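Local coordinates for EccE5 (Mycobacterium xenopi RIVM700367, PDB 7B9F), which is a component of the mycobacterial ESX-5 type VII secretion system, where it probably forms part of the membrane-bound secretion complex, at residues Glu144-Gln152 with Leu316-Glu324; Asp306-Arg315 with Glu324-His332. One frame throughout, in Å; residues are numbered along the deposited sequence.

In the fold
Both contacts involve one long beta hairpin, strands 310-319 and 322-331, at the border of the antiparallel sheet of the EccE5 domain. Interaction 2 is the pairing of the two strands from Arg315 and Ser326 to the open end of the hairpin; interaction 1 is the tip of the same hairpin meeting residues 144-152, a segment more than 160 residues earlier in the chain. Their centres lie about 20 Å apart, yet they share Glu324 and touch where Leu316 CD2 packs 3.7 Å from Val325 CG2. Strand 310-319 also pairs with strand 159-166, which ties the hairpin to the rest of the sheet. Neither contact is reached by another subunit of the complex.

Interaction 1 of 2, residues Glu144-Gln152 with Leu316-Glu324; sequences EAVAARLRQ and LRPRHGGVE
Arg151 and Leu150, in the segment that includes a short 3-10 turn around 146-149, lie against the tip of the beta hairpin formed by strands 310-319 and 322-331, which reverses through a type I' turn from Arg319 to Gly322. The Arg151 side chain leaves the backbone with CB toward the hairpin, and a bend at chi3 (-61°) after CG brings NE round to 4.2 Å from Gly321 O. One atom further, CZ lies 3.5 Å from Gly321 O, which sits over one face of the guanidinium rather than at its edge. At the tip the two nitrogens part company: NH1 comes obliquely to Pro318 CB, 3.5 Å away, while NH2 points an N-H at Gly322 O. That bond is straight (167°) but, at 3.3 Å from NH2 to Gly322 O, weak; the oxygen lies at the edge of the guanidinium, near its plane. The group therefore meets two successive carbonyls in different ways, only the second as a hydrogen bond.

Beside the guanidinium the contact turns apolar. Leu150 crosses Pro318 at about a right angle; CD2 rests on Pro318 CB at 3.6 Å, while CD1 reaches past it to Leu316 O. Leu150 also packs on Ile160 of strand 159-166, the partner of strand 310-319. Further along, Ala147 CB faces both strands at once, touching Leu316 CD1 and Val323 CG1. Leu316 CG lies anti to its carbonyl carbon (chi1 -52°), and CD1 extends toward the 3-10 turn. Behind that turn stands helix 219-234, where Arg149 forms a salt bridge with Asp233 and Val146 packs on Leu234. Val146 finishes the apolar row by bringing CG2 crosswise to within 3.9 Å of Leu316 CD1.

Interaction 2 of 2, residues Asp306-Arg315 with Glu324-His332; sequences DTEATAVTVR and EVSAWVRYH
Thr313 and Trp328 face each other as a hydrogen-bonded pair in the antiparallel beta hairpin of strands 310-319 and 322-331, whose axes run at 161° here. On their face of the sheet the indole is the centrepiece. The ring carbon CG of Trp328 sits astride N and C (chi1 63°), a rotation that swings the ring across to the neighbouring strand. There Thr313 CG2 lies over the five-membered ring in a CH-pi contact, 3.5 Å from its centroid, while Thr313 OG1 turns the other way to bond with Ile162 O. At the far rim of the indole, Trp328 CH2 sits over the middle of the Arg315 guanidinium, 4.1 Å above its plane. The two flat groups are almost perpendicular (84°), so this is an edge of the indole against a guanidinium face. Arg315 NE is committed elsewhere, in a salt bridge with Asp161. Arg330 covers Ala311 on the same side: its extended chain lays one guanidinium face over Ala311 CB, and its NH2 bonds to Val256 O.

The opposite face carries the non-hydrogen-bonded pairs: valines and Ala327, with Thr310 and Tyr331 at one end. Val312 and Val329 run alongside each other, and their CG2 methyls meet at 3.7 Å. Thr310 keeps beside Tyr331 in the same fashion, its OG1 coming obliquely to the ring near CD1. Val314 divides its methyls, with CG2 on Ala327 CB and CG1 crossing obliquely to Val325. Helix 298-302 covers part of this face through Leu302, which touches both Val312 and Val329 and accepts the Tyr331 hydroxyl at its O. Backbone bonds in reciprocal pairs stitch the strands together, among them Ala311 N to Arg330 O at 2.9 Å.

Interaction 1 of 2, residues Glu144-Gln152 with Leu316-Glu324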
ATOM      1  N   GLU A 144      40.439  16.366  13.283  1.00129.24           N
ATOM      2  CA  GLU A 144      39.367  17.327  13.482  1.00129.24           C
ATOM      3  C   GLU A 144      38.011  16.770  13.074  1.00129.24           C
ATOM      4  O   GLU A 144      36.999  17.449  13.263  1.00129.24           O
ATOM      5  CB  GLU A 144      39.675  18.594  12.680  1.00129.24           C
ATOM      6  CG  GLU A 144      41.008  19.264  13.033  1.00129.24           C
ATOM      7  CD  GLU A 144      41.237  20.567  12.283  1.00129.24           C
ATOM      8  OE1 GLU A 144      40.980  20.611  11.063  1.00129.24           O
ATOM      9  OE2 GLU A 144      41.681  21.545  12.912  1.00129.24           O
ATOM     10  N   ALA A 145      37.977  15.556  12.521  1.00125.99           N
ATOM     11  CA  ALA A 145      36.801  14.992  11.872  1.00125.99           C
ATOM     12  C   ALA A 145      36.024  14.040  12.772  1.00125.99           C
ATOM     13  O   ALA A 145      35.524  13.014  12.300  1.00125.99           O
ATOM     14  CB  ALA A 145      37.197  14.286  10.579  1.00125.99           C
ATOM     15  N   VAL A 146      35.932  14.343  14.069  1.00124.93           N
ATOM     16  CA  VAL A 146      34.961  13.663  14.919  1.00124.93           C
ATOM     17  C   VAL A 146      33.540  14.095  14.598  1.00124.93           C
ATOM     18  O   VAL A 146      32.586  13.487  15.086  1.00124.93           O
ATOM     19  CB  VAL A 146      35.254  13.907  16.407  1.00124.93           C
ATOM     20  CG1 VAL A 146      36.684  13.532  16.729  1.00124.93           C
ATOM     21  CG2 VAL A 146      34.970  15.349  16.769  1.00124.93           C
ATOM     22  N   ALA A 147      33.371  15.143  13.791  1.00128.00           N
ATOM     23  CA  ALA A 147      32.056  15.579  13.351  1.00128.00           C
ATOM     24  C   ALA A 147      31.381  14.579  12.424  1.00128.00           C
ATOM     25  O   ALA A 147      30.194  14.741  12.131  1.00128.00           O
ATOM     26  CB  ALA A 147      32.159  16.929  12.649  1.00128.00           C
ATOM     27  N   ALA A 148      32.107  13.577  11.932  1.00126.21           N
ATOM     28  CA  ALA A 148      31.465  12.520  11.164  1.00126.21           C
ATOM     29  C   ALA A 148      30.523  11.700  12.029  1.00126.21           C
ATOM     30  O   ALA A 148      29.532  11.162  11.528  1.00126.21           O
ATOM     31  CB  ALA A 148      32.520  11.618  10.527  1.00126.21           C
ATOM     32  N   ARG A 149      30.802  11.601  13.323  1.00127.24           N
ATOM     33  CA  ARG A 149      29.953  10.850  14.232  1.00127.24           C
ATOM     34  C   ARG A 149      28.861  11.711  14.839  1.00127.24           C
ATOM     35  O   ARG A 149      28.146  11.247  15.730  1.00127.24           O
ATOM     36  CB  ARG A 149      30.787  10.205  15.340  1.00127.24           C
ATOM     37  CG  ARG A 149      31.935   9.330  14.849  1.00127.24           C
ATOM     38  CD  ARG A 149      31.551   8.445  13.669  1.00127.24           C
ATOM     39  NE  ARG A 149      30.530   7.460  14.002  1.00127.24           N
ATOM     40  CZ  ARG A 149      30.794   6.263  14.508  1.00127.24           C
ATOM     41  NH1 ARG A 149      32.045   5.906  14.745  1.00127.24           N
ATOM     42  NH2 ARG A 149      29.805   5.424  14.777  1.00127.24           N
ATOM     43  N   LEU A 150      28.736  12.959  14.393  1.00127.26           N
ATOM     44  CA  LEU A 150      27.591  13.772  14.779  1.00127.26           C
ATOM     45  C   LEU A 150      26.302  13.197  14.213  1.00127.26           C
ATOM     46  O   LEU A 150      25.288  13.125  14.912  1.00127.26           O
ATOM     47  CB  LEU A 150      27.795  15.203  14.296  1.00127.26           C
ATOM     48  CG  LEU A 150      26.804  16.286  14.699  1.00127.26           C
ATOM     49  CD1 LEU A 150      27.543  17.561  15.009  1.00127.26           C
ATOM     50  CD2 LEU A 150      25.822  16.529  13.577  1.00127.26           C
ATOM     51  N   ARG A 151      26.321  12.791  12.952  1.00129.50           N
ATOM     52  CA  ARG A 151      25.178  12.155  12.307  1.00129.50           C
ATOM     53  C   ARG A 151      25.452  10.662  12.254  1.00129.50           C
ATOM     54  O   ARG A 151      26.108  10.175  11.331  1.00129.50           O
ATOM     55  CB  ARG A 151      24.953  12.708  10.905  1.00129.50           C
ATOM     56  CG  ARG A 151      23.703  13.536  10.751  1.00129.50           C
ATOM     57  CD  ARG A 151      23.589  14.098   9.350  1.00129.50           C
ATOM     58  NE  ARG A 151      24.702  14.977   9.021  1.00129.50           N
ATOM     59  CZ  ARG A 151      24.640  16.301   9.076  1.00129.50           C
ATOM     60  NH1 ARG A 151      23.516  16.895   9.447  1.00129.50           N
ATOM     61  NH2 ARG A 151      25.699  17.031   8.760  1.00129.50           N
ATOM     62  N   GLN A 152      24.950   9.932  13.238  1.00125.60           N
ATOM     63  CA  GLN A 152      25.049   8.481  13.217  1.00125.60           C
ATOM     64  C   GLN A 152      23.902   7.932  12.376  1.00125.60           C
ATOM     65  O   GLN A 152      23.278   8.659  11.598  1.00125.60           O
ATOM     66  CB  GLN A 152      25.083   7.940  14.635  1.00125.60           C
ATOM     67  CG  GLN A 152      26.137   8.623  15.464  1.00125.60           C
ATOM     68  CD  GLN A 152      26.432   7.897  16.742  1.00125.60           C
ATOM     69  OE1 GLN A 152      25.908   6.815  16.981  1.00125.60           O
ATOM     70  NE2 GLN A 152      27.276   8.483  17.577  1.00125.60           N
ATOM     71  N   LEU A 316      30.803  22.018  17.202  1.00124.65           N
ATOM     72  CA  LEU A 316      30.380  21.453  15.931  1.00124.65           C
ATOM     73  C   LEU A 316      28.869  21.290  15.938  1.00124.65           C
ATOM     74  O   LEU A 316      28.312  20.705  16.869  1.00124.65           O
ATOM     75  CB  LEU A 316      31.046  20.104  15.689  1.00124.65           C
ATOM     76  CG  LEU A 316      32.562  20.070  15.823  1.00124.65           C
ATOM     77  CD1 LEU A 316      33.026  18.639  15.910  1.00124.65           C
ATOM     78  CD2 LEU A 316      33.200  20.760  14.648  1.00124.65           C
ATOM     79  N   ARG A 317      28.211  21.799  14.907  1.00130.80           N
ATOM     80  CA  ARG A 317      26.767  21.705  14.790  1.00130.80           C
ATOM     81  C   ARG A 317      26.392  21.234  13.395  1.00130.80           C
ATOM     82  O   ARG A 317      27.081  21.561  12.427  1.00130.80           O
ATOM     83  CB  ARG A 317      26.107  23.063  15.048  1.00130.80           C
ATOM     84  CG  ARG A 317      26.170  23.534  16.477  1.00130.80           C
ATOM     85  CD  ARG A 317      25.055  24.517  16.746  1.00130.80           C
ATOM     86  NE  ARG A 317      23.760  23.853  16.785  1.00130.80           N
ATOM     87  CZ  ARG A 317      22.708  24.237  16.075  1.00130.80           C
ATOM     88  NH1 ARG A 317      22.803  25.279  15.263  1.00130.80           N
ATOM     89  NH2 ARG A 317      21.562  23.575  16.169  1.00130.80           N
ATOM     90  N   PRO A 318      25.308  20.475  13.257  1.00130.52           N
ATOM     91  CA  PRO A 318      24.780  20.207  11.919  1.00130.52           C
ATOM     92  C   PRO A 318      24.168  21.467  11.342  1.00130.52           C
ATOM     93  O   PRO A 318      23.568  22.269  12.057  1.00130.52           O
ATOM     94  CB  PRO A 318      23.723  19.131  12.157  1.00130.52           C
ATOM     95  CG  PRO A 318      23.301  19.323  13.547  1.00130.52           C
ATOM     96  CD  PRO A 318      24.448  19.917  14.308  1.00130.52           C
ATOM     97  N   ARG A 319      24.327  21.642  10.036  1.00138.35           N
ATOM     98  CA  ARG A 319      23.891  22.884   9.411  1.00138.35           C
ATOM     99  C   ARG A 319      23.658  22.604   7.935  1.00138.35           C
ATOM    100  O   ARG A 319      24.617  22.330   7.206  1.00138.35           O
ATOM    101  CB  ARG A 319      24.937  23.973   9.608  1.00138.35           C
ATOM    102  CG  ARG A 319      24.501  25.369   9.207  1.00138.35           C
ATOM    103  CD  ARG A 319      23.434  25.921  10.145  1.00138.35           C
ATOM    104  NE  ARG A 319      22.078  25.736   9.638  1.00138.35           N
ATOM    105  CZ  ARG A 319      20.999  25.671  10.411  1.00138.35           C
ATOM    106  NH1 ARG A 319      21.119  25.779  11.728  1.00138.35           N
ATOM    107  NH2 ARG A 319      19.800  25.503   9.869  1.00138.35           N
ATOM    108  N   HIS A 320      22.392  22.665   7.512  1.00141.62           N
ATOM    109  CA  HIS A 320      21.993  22.541   6.106  1.00141.62           C
ATOM    110  C   HIS A 320      22.489  21.236   5.489  1.00141.62           C
ATOM    111  O   HIS A 320      22.888  21.190   4.325  1.00141.62           O
ATOM    112  CB  HIS A 320      22.476  23.740   5.289  1.00141.62           C
ATOM    113  CG  HIS A 320      22.157  25.061   5.913  1.00141.62           C
ATOM    114  ND1 HIS A 320      23.117  26.020   6.153  1.00141.62           N
ATOM    115  CD2 HIS A 320      20.987  25.582   6.351  1.00141.62           C
ATOM    116  CE1 HIS A 320      22.552  27.076   6.709  1.00141.62           C
ATOM    117  NE2 HIS A 320      21.260  26.836   6.840  1.00141.62           N
ATOM    118  N   GLY A 321      22.477  20.167   6.281  1.00139.89           N
ATOM    119  CA  GLY A 321      23.006  18.897   5.845  1.00139.89           C
ATOM    120  C   GLY A 321      24.498  18.740   6.010  1.00139.89           C
ATOM    121  O   GLY A 321      25.010  17.627   5.835  1.00139.89           O
ATOM    122  N   GLY A 322      25.219  19.813   6.330  1.00138.41           N
ATOM    123  CA  GLY A 322      26.628  19.743   6.624  1.00138.41           C
ATOM    124  C   GLY A 322      26.928  20.127   8.059  1.00138.41           C
ATOM    125  O   GLY A 322      26.036  20.296   8.891  1.00138.41           O
ATOM    126  N   VAL A 323      28.216  20.285   8.335  1.00134.69           N
ATOM    127  CA  VAL A 323      28.702  20.628   9.663  1.00134.69           C
ATOM    128  C   VAL A 323      29.424  21.959   9.570  1.00134.69           C
ATOM    129  O   VAL A 323      30.350  22.106   8.764  1.00134.69           O
ATOM    130  CB  VAL A 323      29.638  19.541  10.214  1.00134.69           C
ATOM    131  CG1 VAL A 323      30.360  20.040  11.445  1.00134.69           C
ATOM    132  CG2 VAL A 323      28.856  18.286  10.520  1.00134.69           C
ATOM    133  N   GLU A 324      29.009  22.924  10.383  1.00133.35           N
ATOM    134  CA  GLU A 324      29.680  24.212  10.427  1.00133.35           C
ATOM    135  C   GLU A 324      30.239  24.431  11.827  1.00133.35           C
ATOM    136  O   GLU A 324      29.645  24.018  12.825  1.00133.35           O
ATOM    137  CB  GLU A 324      28.738  25.357  10.009  1.00133.35           C
ATOM    138  CG  GLU A 324      29.386  26.755   9.979  1.00133.35           C
ATOM    139  CD  GLU A 324      30.489  26.901   8.923  1.00133.35           C
ATOM    140  OE1 GLU A 324      30.466  26.172   7.906  1.00133.35           O
ATOM    141  OE2 GLU A 324      31.387  27.749   9.119  1.00133.35           O
TER

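Interaction 2 of 2, residues Asp306-Arg315 with Glu324-His332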
ATOM      1  N   ASP A 306      50.430  33.711  28.155  1.00146.33           N
ATOM      2  CA  ASP A 306      50.588  33.374  29.562  1.00146.33           C
ATOM      3  C   ASP A 306      49.255  33.440  30.293  1.00146.33           C
ATOM      4  O   ASP A 306      48.423  34.310  30.028  1.00146.33           O
ATOM      5  CB  ASP A 306      51.592  34.327  30.213  1.00146.33           C
ATOM      6  CG  ASP A 306      51.819  34.035  31.681  1.00146.33           C
ATOM      7  OD1 ASP A 306      51.579  32.892  32.123  1.00146.33           O
ATOM      8  OD2 ASP A 306      52.250  34.959  32.400  1.00146.33           O
ATOM      9  N   THR A 307      49.063  32.503  31.219  1.00143.76           N
ATOM     10  CA  THR A 307      47.838  32.435  31.999  1.00143.76           C
ATOM     11  C   THR A 307      48.074  31.614  33.253  1.00143.76           C
ATOM     12  O   THR A 307      49.090  30.930  33.393  1.00143.76           O
ATOM     13  CB  THR A 307      46.688  31.820  31.205  1.00143.76           C
ATOM     14  OG1 THR A 307      45.472  31.987  31.942  1.00143.76           O
ATOM     15  CG2 THR A 307      46.938  30.344  30.984  1.00143.76           C
ATOM     16  N   GLU A 308      47.124  31.728  34.176  1.00145.82           N
ATOM     17  CA  GLU A 308      46.980  30.791  35.276  1.00145.82           C
ATOM     18  C   GLU A 308      45.938  29.725  34.977  1.00145.82           C
ATOM     19  O   GLU A 308      45.936  28.674  35.629  1.00145.82           O
ATOM     20  CB  GLU A 308      46.595  31.539  36.553  1.00145.82           C
ATOM     21  CG  GLU A 308      47.671  32.483  37.070  1.00145.82           C
ATOM     22  CD  GLU A 308      48.908  31.766  37.553  1.00145.82           C
ATOM     23  OE1 GLU A 308      48.769  30.633  38.056  1.00145.82           O
ATOM     24  OE2 GLU A 308      50.015  32.333  37.425  1.00145.82           O
ATOM     25  N   ALA A 309      45.055  29.983  34.013  1.00142.18           N
ATOM     26  CA  ALA A 309      44.080  29.024  33.514  1.00142.18           C
ATOM     27  C   ALA A 309      43.597  29.502  32.151  1.00142.18           C
ATOM     28  O   ALA A 309      43.605  30.699  31.864  1.00142.18           O
ATOM     29  CB  ALA A 309      42.898  28.855  34.474  1.00142.18           C
ATOM     30  N   THR A 310      43.181  28.557  31.315  1.00136.44           N
ATOM     31  CA  THR A 310      42.682  28.880  29.985  1.00136.44           C
ATOM     32  C   THR A 310      41.822  27.732  29.479  1.00136.44           C
ATOM     33  O   THR A 310      42.140  26.564  29.706  1.00136.44           O
ATOM     34  CB  THR A 310      43.830  29.179  29.012  1.00136.44           C
ATOM     35  OG1 THR A 310      43.303  29.428  27.705  1.00136.44           O
ATOM     36  CG2 THR A 310      44.834  28.053  28.966  1.00136.44           C
ATOM     37  N   ALA A 311      40.716  28.072  28.824  1.00129.71           N
ATOM     38  CA  ALA A 311      39.763  27.084  28.341  1.00129.71           C
ATOM     39  C   ALA A 311      39.470  27.349  26.876  1.00129.71           C
ATOM     40  O   ALA A 311      38.907  28.391  26.531  1.00129.71           O
ATOM     41  CB  ALA A 311      38.472  27.117  29.156  1.00129.71           C
ATOM     42  N   VAL A 312      39.827  26.404  26.029  1.00128.06           N
ATOM     43  CA  VAL A 312      39.600  26.496  24.595  1.00128.06           C
ATOM     44  C   VAL A 312      38.466  25.560  24.227  1.00128.06           C
ATOM     45  O   VAL A 312      38.484  24.379  24.594  1.00128.06           O
ATOM     46  CB  VAL A 312      40.873  26.131  23.816  1.00128.06           C
ATOM     47  CG1 VAL A 312      40.698  26.461  22.358  1.00128.06           C
ATOM     48  CG2 VAL A 312      42.074  26.835  24.409  1.00128.06           C
ATOM     49  N   THR A 313      37.485  26.067  23.491  1.00121.64           N
ATOM     50  CA  THR A 313      36.374  25.220  23.098  1.00121.64           C
ATOM     51  C   THR A 313      35.936  25.499  21.670  1.00121.64           C
ATOM     52  O   THR A 313      35.939  26.643  21.210  1.00121.64           O
ATOM     53  CB  THR A 313      35.201  25.364  24.066  1.00121.64           C
ATOM     54  OG1 THR A 313      34.131  24.508  23.652  1.00121.64           O
ATOM     55  CG2 THR A 313      34.732  26.785  24.148  1.00121.64           C
ATOM     56  N   VAL A 314      35.606  24.422  20.963  1.00120.62           N
ATOM     57  CA  VAL A 314      35.181  24.456  19.570  1.00120.62           C
ATOM     58  C   VAL A 314      33.872  23.695  19.460  1.00120.62           C
ATOM     59  O   VAL A 314      33.780  22.550  19.911  1.00120.62           O
ATOM     60  CB  VAL A 314      36.235  23.836  18.638  1.00120.62           C
ATOM     61  CG1 VAL A 314      35.818  24.008  17.217  1.00120.62           C
ATOM     62  CG2 VAL A 314      37.597  24.463  18.864  1.00120.62           C
ATOM     63  N   ARG A 315      32.869  24.316  18.857  1.00123.84           N
ATOM     64  CA  ARG A 315      31.544  23.724  18.750  1.00123.84           C
ATOM     65  C   ARG A 315      31.281  23.249  17.330  1.00123.84           C
ATOM     66  O   ARG A 315      31.511  23.990  16.372  1.00123.84           O
ATOM     67  CB  ARG A 315      30.469  24.720  19.174  1.00123.84           C
ATOM     68  CG  ARG A 315      29.059  24.268  18.867  1.00123.84           C
ATOM     69  CD  ARG A 315      28.062  25.062  19.669  1.00123.84           C
ATOM     70  NE  ARG A 315      28.135  24.694  21.076  1.00123.84           N
ATOM     71  CZ  ARG A 315      27.343  25.192  22.017  1.00123.84           C
ATOM     72  NH1 ARG A 315      26.419  26.086  21.699  1.00123.84           N
ATOM     73  NH2 ARG A 315      27.479  24.798  23.275  1.00123.84           N
ATOM     74  N   GLU A 324      29.009  22.924  10.383  1.00133.35           N
ATOM     75  CA  GLU A 324      29.680  24.212  10.427  1.00133.35           C
ATOM     76  C   GLU A 324      30.239  24.431  11.827  1.00133.35           C
ATOM     77  O   GLU A 324      29.645  24.018  12.825  1.00133.35           O
ATOM     78  CB  GLU A 324      28.738  25.357  10.009  1.00133.35           C
ATOM     79  CG  GLU A 324      29.386  26.755   9.979  1.00133.35           C
ATOM     80  CD  GLU A 324      30.489  26.901   8.923  1.00133.35           C
ATOM     81  OE1 GLU A 324      30.466  26.172   7.906  1.00133.35           O
ATOM     82  OE2 GLU A 324      31.387  27.749   9.119  1.00133.35           O
ATOM     83  N   VAL A 325      31.396  25.084  11.880  1.00130.49           N
ATOM     84  CA  VAL A 325      32.269  25.107  13.043  1.00130.49           C
ATOM     85  C   VAL A 325      32.347  26.524  13.588  1.00130.49           C
ATOM     86  O   VAL A 325      32.424  27.490  12.821  1.00130.49           O
ATOM     87  CB  VAL A 325      33.672  24.594  12.663  1.00130.49           C
ATOM     88  CG1 VAL A 325      34.537  24.447  13.878  1.00130.49           C
ATOM     89  CG2 VAL A 325      33.569  23.282  11.915  1.00130.49           C
ATOM     90  N   SER A 326      32.312  26.648  14.912  1.00128.69           N
ATOM     91  CA  SER A 326      32.563  27.908  15.594  1.00128.69           C
ATOM     92  C   SER A 326      33.341  27.618  16.867  1.00128.69           C
ATOM     93  O   SER A 326      33.305  26.505  17.393  1.00128.69           O
ATOM     94  CB  SER A 326      31.264  28.647  15.908  1.00128.69           C
ATOM     95  OG  SER A 326      30.596  29.009  14.712  1.00128.69           O
ATOM     96  N   ALA A 327      34.053  28.627  17.365  1.00127.56           N
ATOM     97  CA  ALA A 327      34.926  28.414  18.510  1.00127.56           C
ATOM     98  C   ALA A 327      35.088  29.701  19.302  1.00127.56           C
ATOM     99  O   ALA A 327      34.834  30.797  18.802  1.00127.56           O
ATOM    100  CB  ALA A 327      36.300  27.898  18.077  1.00127.56           C
ATOM    101  N   TRP A 328      35.515  29.546  20.554  1.00125.59           N
ATOM    102  CA  TRP A 328      35.845  30.672  21.416  1.00125.59           C
ATOM    103  C   TRP A 328      36.759  30.182  22.527  1.00125.59           C
ATOM    104  O   TRP A 328      36.909  28.980  22.749  1.00125.59           O
ATOM    105  CB  TRP A 328      34.595  31.341  21.990  1.00125.59           C
ATOM    106  CG  TRP A 328      33.764  30.481  22.881  1.00125.59           C
ATOM    107  CD1 TRP A 328      33.800  30.436  24.242  1.00125.59           C
ATOM    108  CD2 TRP A 328      32.727  29.583  22.479  1.00125.59           C
ATOM    109  NE1 TRP A 328      32.870  29.545  24.711  1.00125.59           N
ATOM    110  CE2 TRP A 328      32.193  29.013  23.647  1.00125.59           C
ATOM    111  CE3 TRP A 328      32.206  29.198  21.243  1.00125.59           C
ATOM    112  CZ2 TRP A 328      31.174  28.072  23.616  1.00125.59           C
ATOM    113  CZ3 TRP A 328      31.192  28.269  21.213  1.00125.59           C
ATOM    114  CH2 TRP A 328      30.686  27.716  22.391  1.00125.59           C
ATOM    115  N   VAL A 329      37.369  31.138  23.226  1.00131.38           N
ATOM    116  CA  VAL A 329      38.350  30.840  24.263  1.00131.38           C
ATOM    117  C   VAL A 329      38.251  31.905  25.346  1.00131.38           C
ATOM    118  O   VAL A 329      37.904  33.057  25.077  1.00131.38           O
ATOM    119  CB  VAL A 329      39.772  30.756  23.656  1.00131.38           C
ATOM    120  CG1 VAL A 329      40.159  32.068  23.021  1.00131.38           C
ATOM    121  CG2 VAL A 329      40.808  30.341  24.688  1.00131.38           C
ATOM    122  N   ARG A 330      38.513  31.505  26.586  1.00135.73           N
ATOM    123  CA  ARG A 330      38.637  32.433  27.698  1.00135.73           C
ATOM    124  C   ARG A 330      39.864  32.069  28.523  1.00135.73           C
ATOM    125  O   ARG A 330      40.300  30.917  28.538  1.00135.73           O
ATOM    126  CB  ARG A 330      37.379  32.427  28.567  1.00135.73           C
ATOM    127  CG  ARG A 330      37.068  31.076  29.160  1.00135.73           C
ATOM    128  CD  ARG A 330      35.959  31.143  30.186  1.00135.73           C
ATOM    129  NE  ARG A 330      35.611  29.811  30.661  1.00135.73           N
ATOM    130  CZ  ARG A 330      36.224  29.200  31.666  1.00135.73           C
ATOM    131  NH1 ARG A 330      37.217  29.803  32.301  1.00135.73           N
ATOM    132  NH2 ARG A 330      35.847  27.985  32.035  1.00135.73           N
ATOM    133  N   TYR A 331      40.422  33.067  29.205  1.00138.20           N
ATOM    134  CA  TYR A 331      41.655  32.922  29.963  1.00138.20           C
ATOM    135  C   TYR A 331      41.415  33.258  31.428  1.00138.20           C
ATOM    136  O   TYR A 331      40.490  34.004  31.767  1.00138.20           O
ATOM    137  CB  TYR A 331      42.753  33.828  29.405  1.00138.20           C
ATOM    138  CG  TYR A 331      43.082  33.585  27.956  1.00138.20           C
ATOM    139  CD1 TYR A 331      43.958  32.580  27.582  1.00138.20           C
ATOM    140  CD2 TYR A 331      42.524  34.366  26.961  1.00138.20           C
ATOM    141  CE1 TYR A 331      44.266  32.359  26.261  1.00138.20           C
ATOM    142  CE2 TYR A 331      42.827  34.151  25.636  1.00138.20           C
ATOM    143  CZ  TYR A 331      43.698  33.147  25.294  1.00138.20           C
ATOM    144  OH  TYR A 331      44.001  32.929  23.974  1.00138.20           O
ATOM    145  N   HIS A 332      42.273  32.703  32.288  1.00141.50           N
ATOM    146  CA  HIS A 332      42.186  32.842  33.748  1.00141.50           C
ATOM    147  C   HIS A 332      40.815  32.458  34.301  1.00141.50           C
ATOM    148  O   HIS A 332      40.178  31.523  33.819  1.00141.50           O
ATOM    149  CB  HIS A 332      42.536  34.266  34.183  1.00141.50           C
ATOM    150  CG  HIS A 332      43.994  34.588  34.107  1.00141.50           C
ATOM    151  ND1 HIS A 332      44.792  34.686  35.225  1.00141.50           N
ATOM    152  CD2 HIS A 332      44.797  34.849  33.050  1.00141.50           C
ATOM    153  CE1 HIS A 332      46.023  34.991  34.862  1.00141.50           C
ATOM    154  NE2 HIS A 332      46.054  35.091  33.546  1.00141.50           N
TER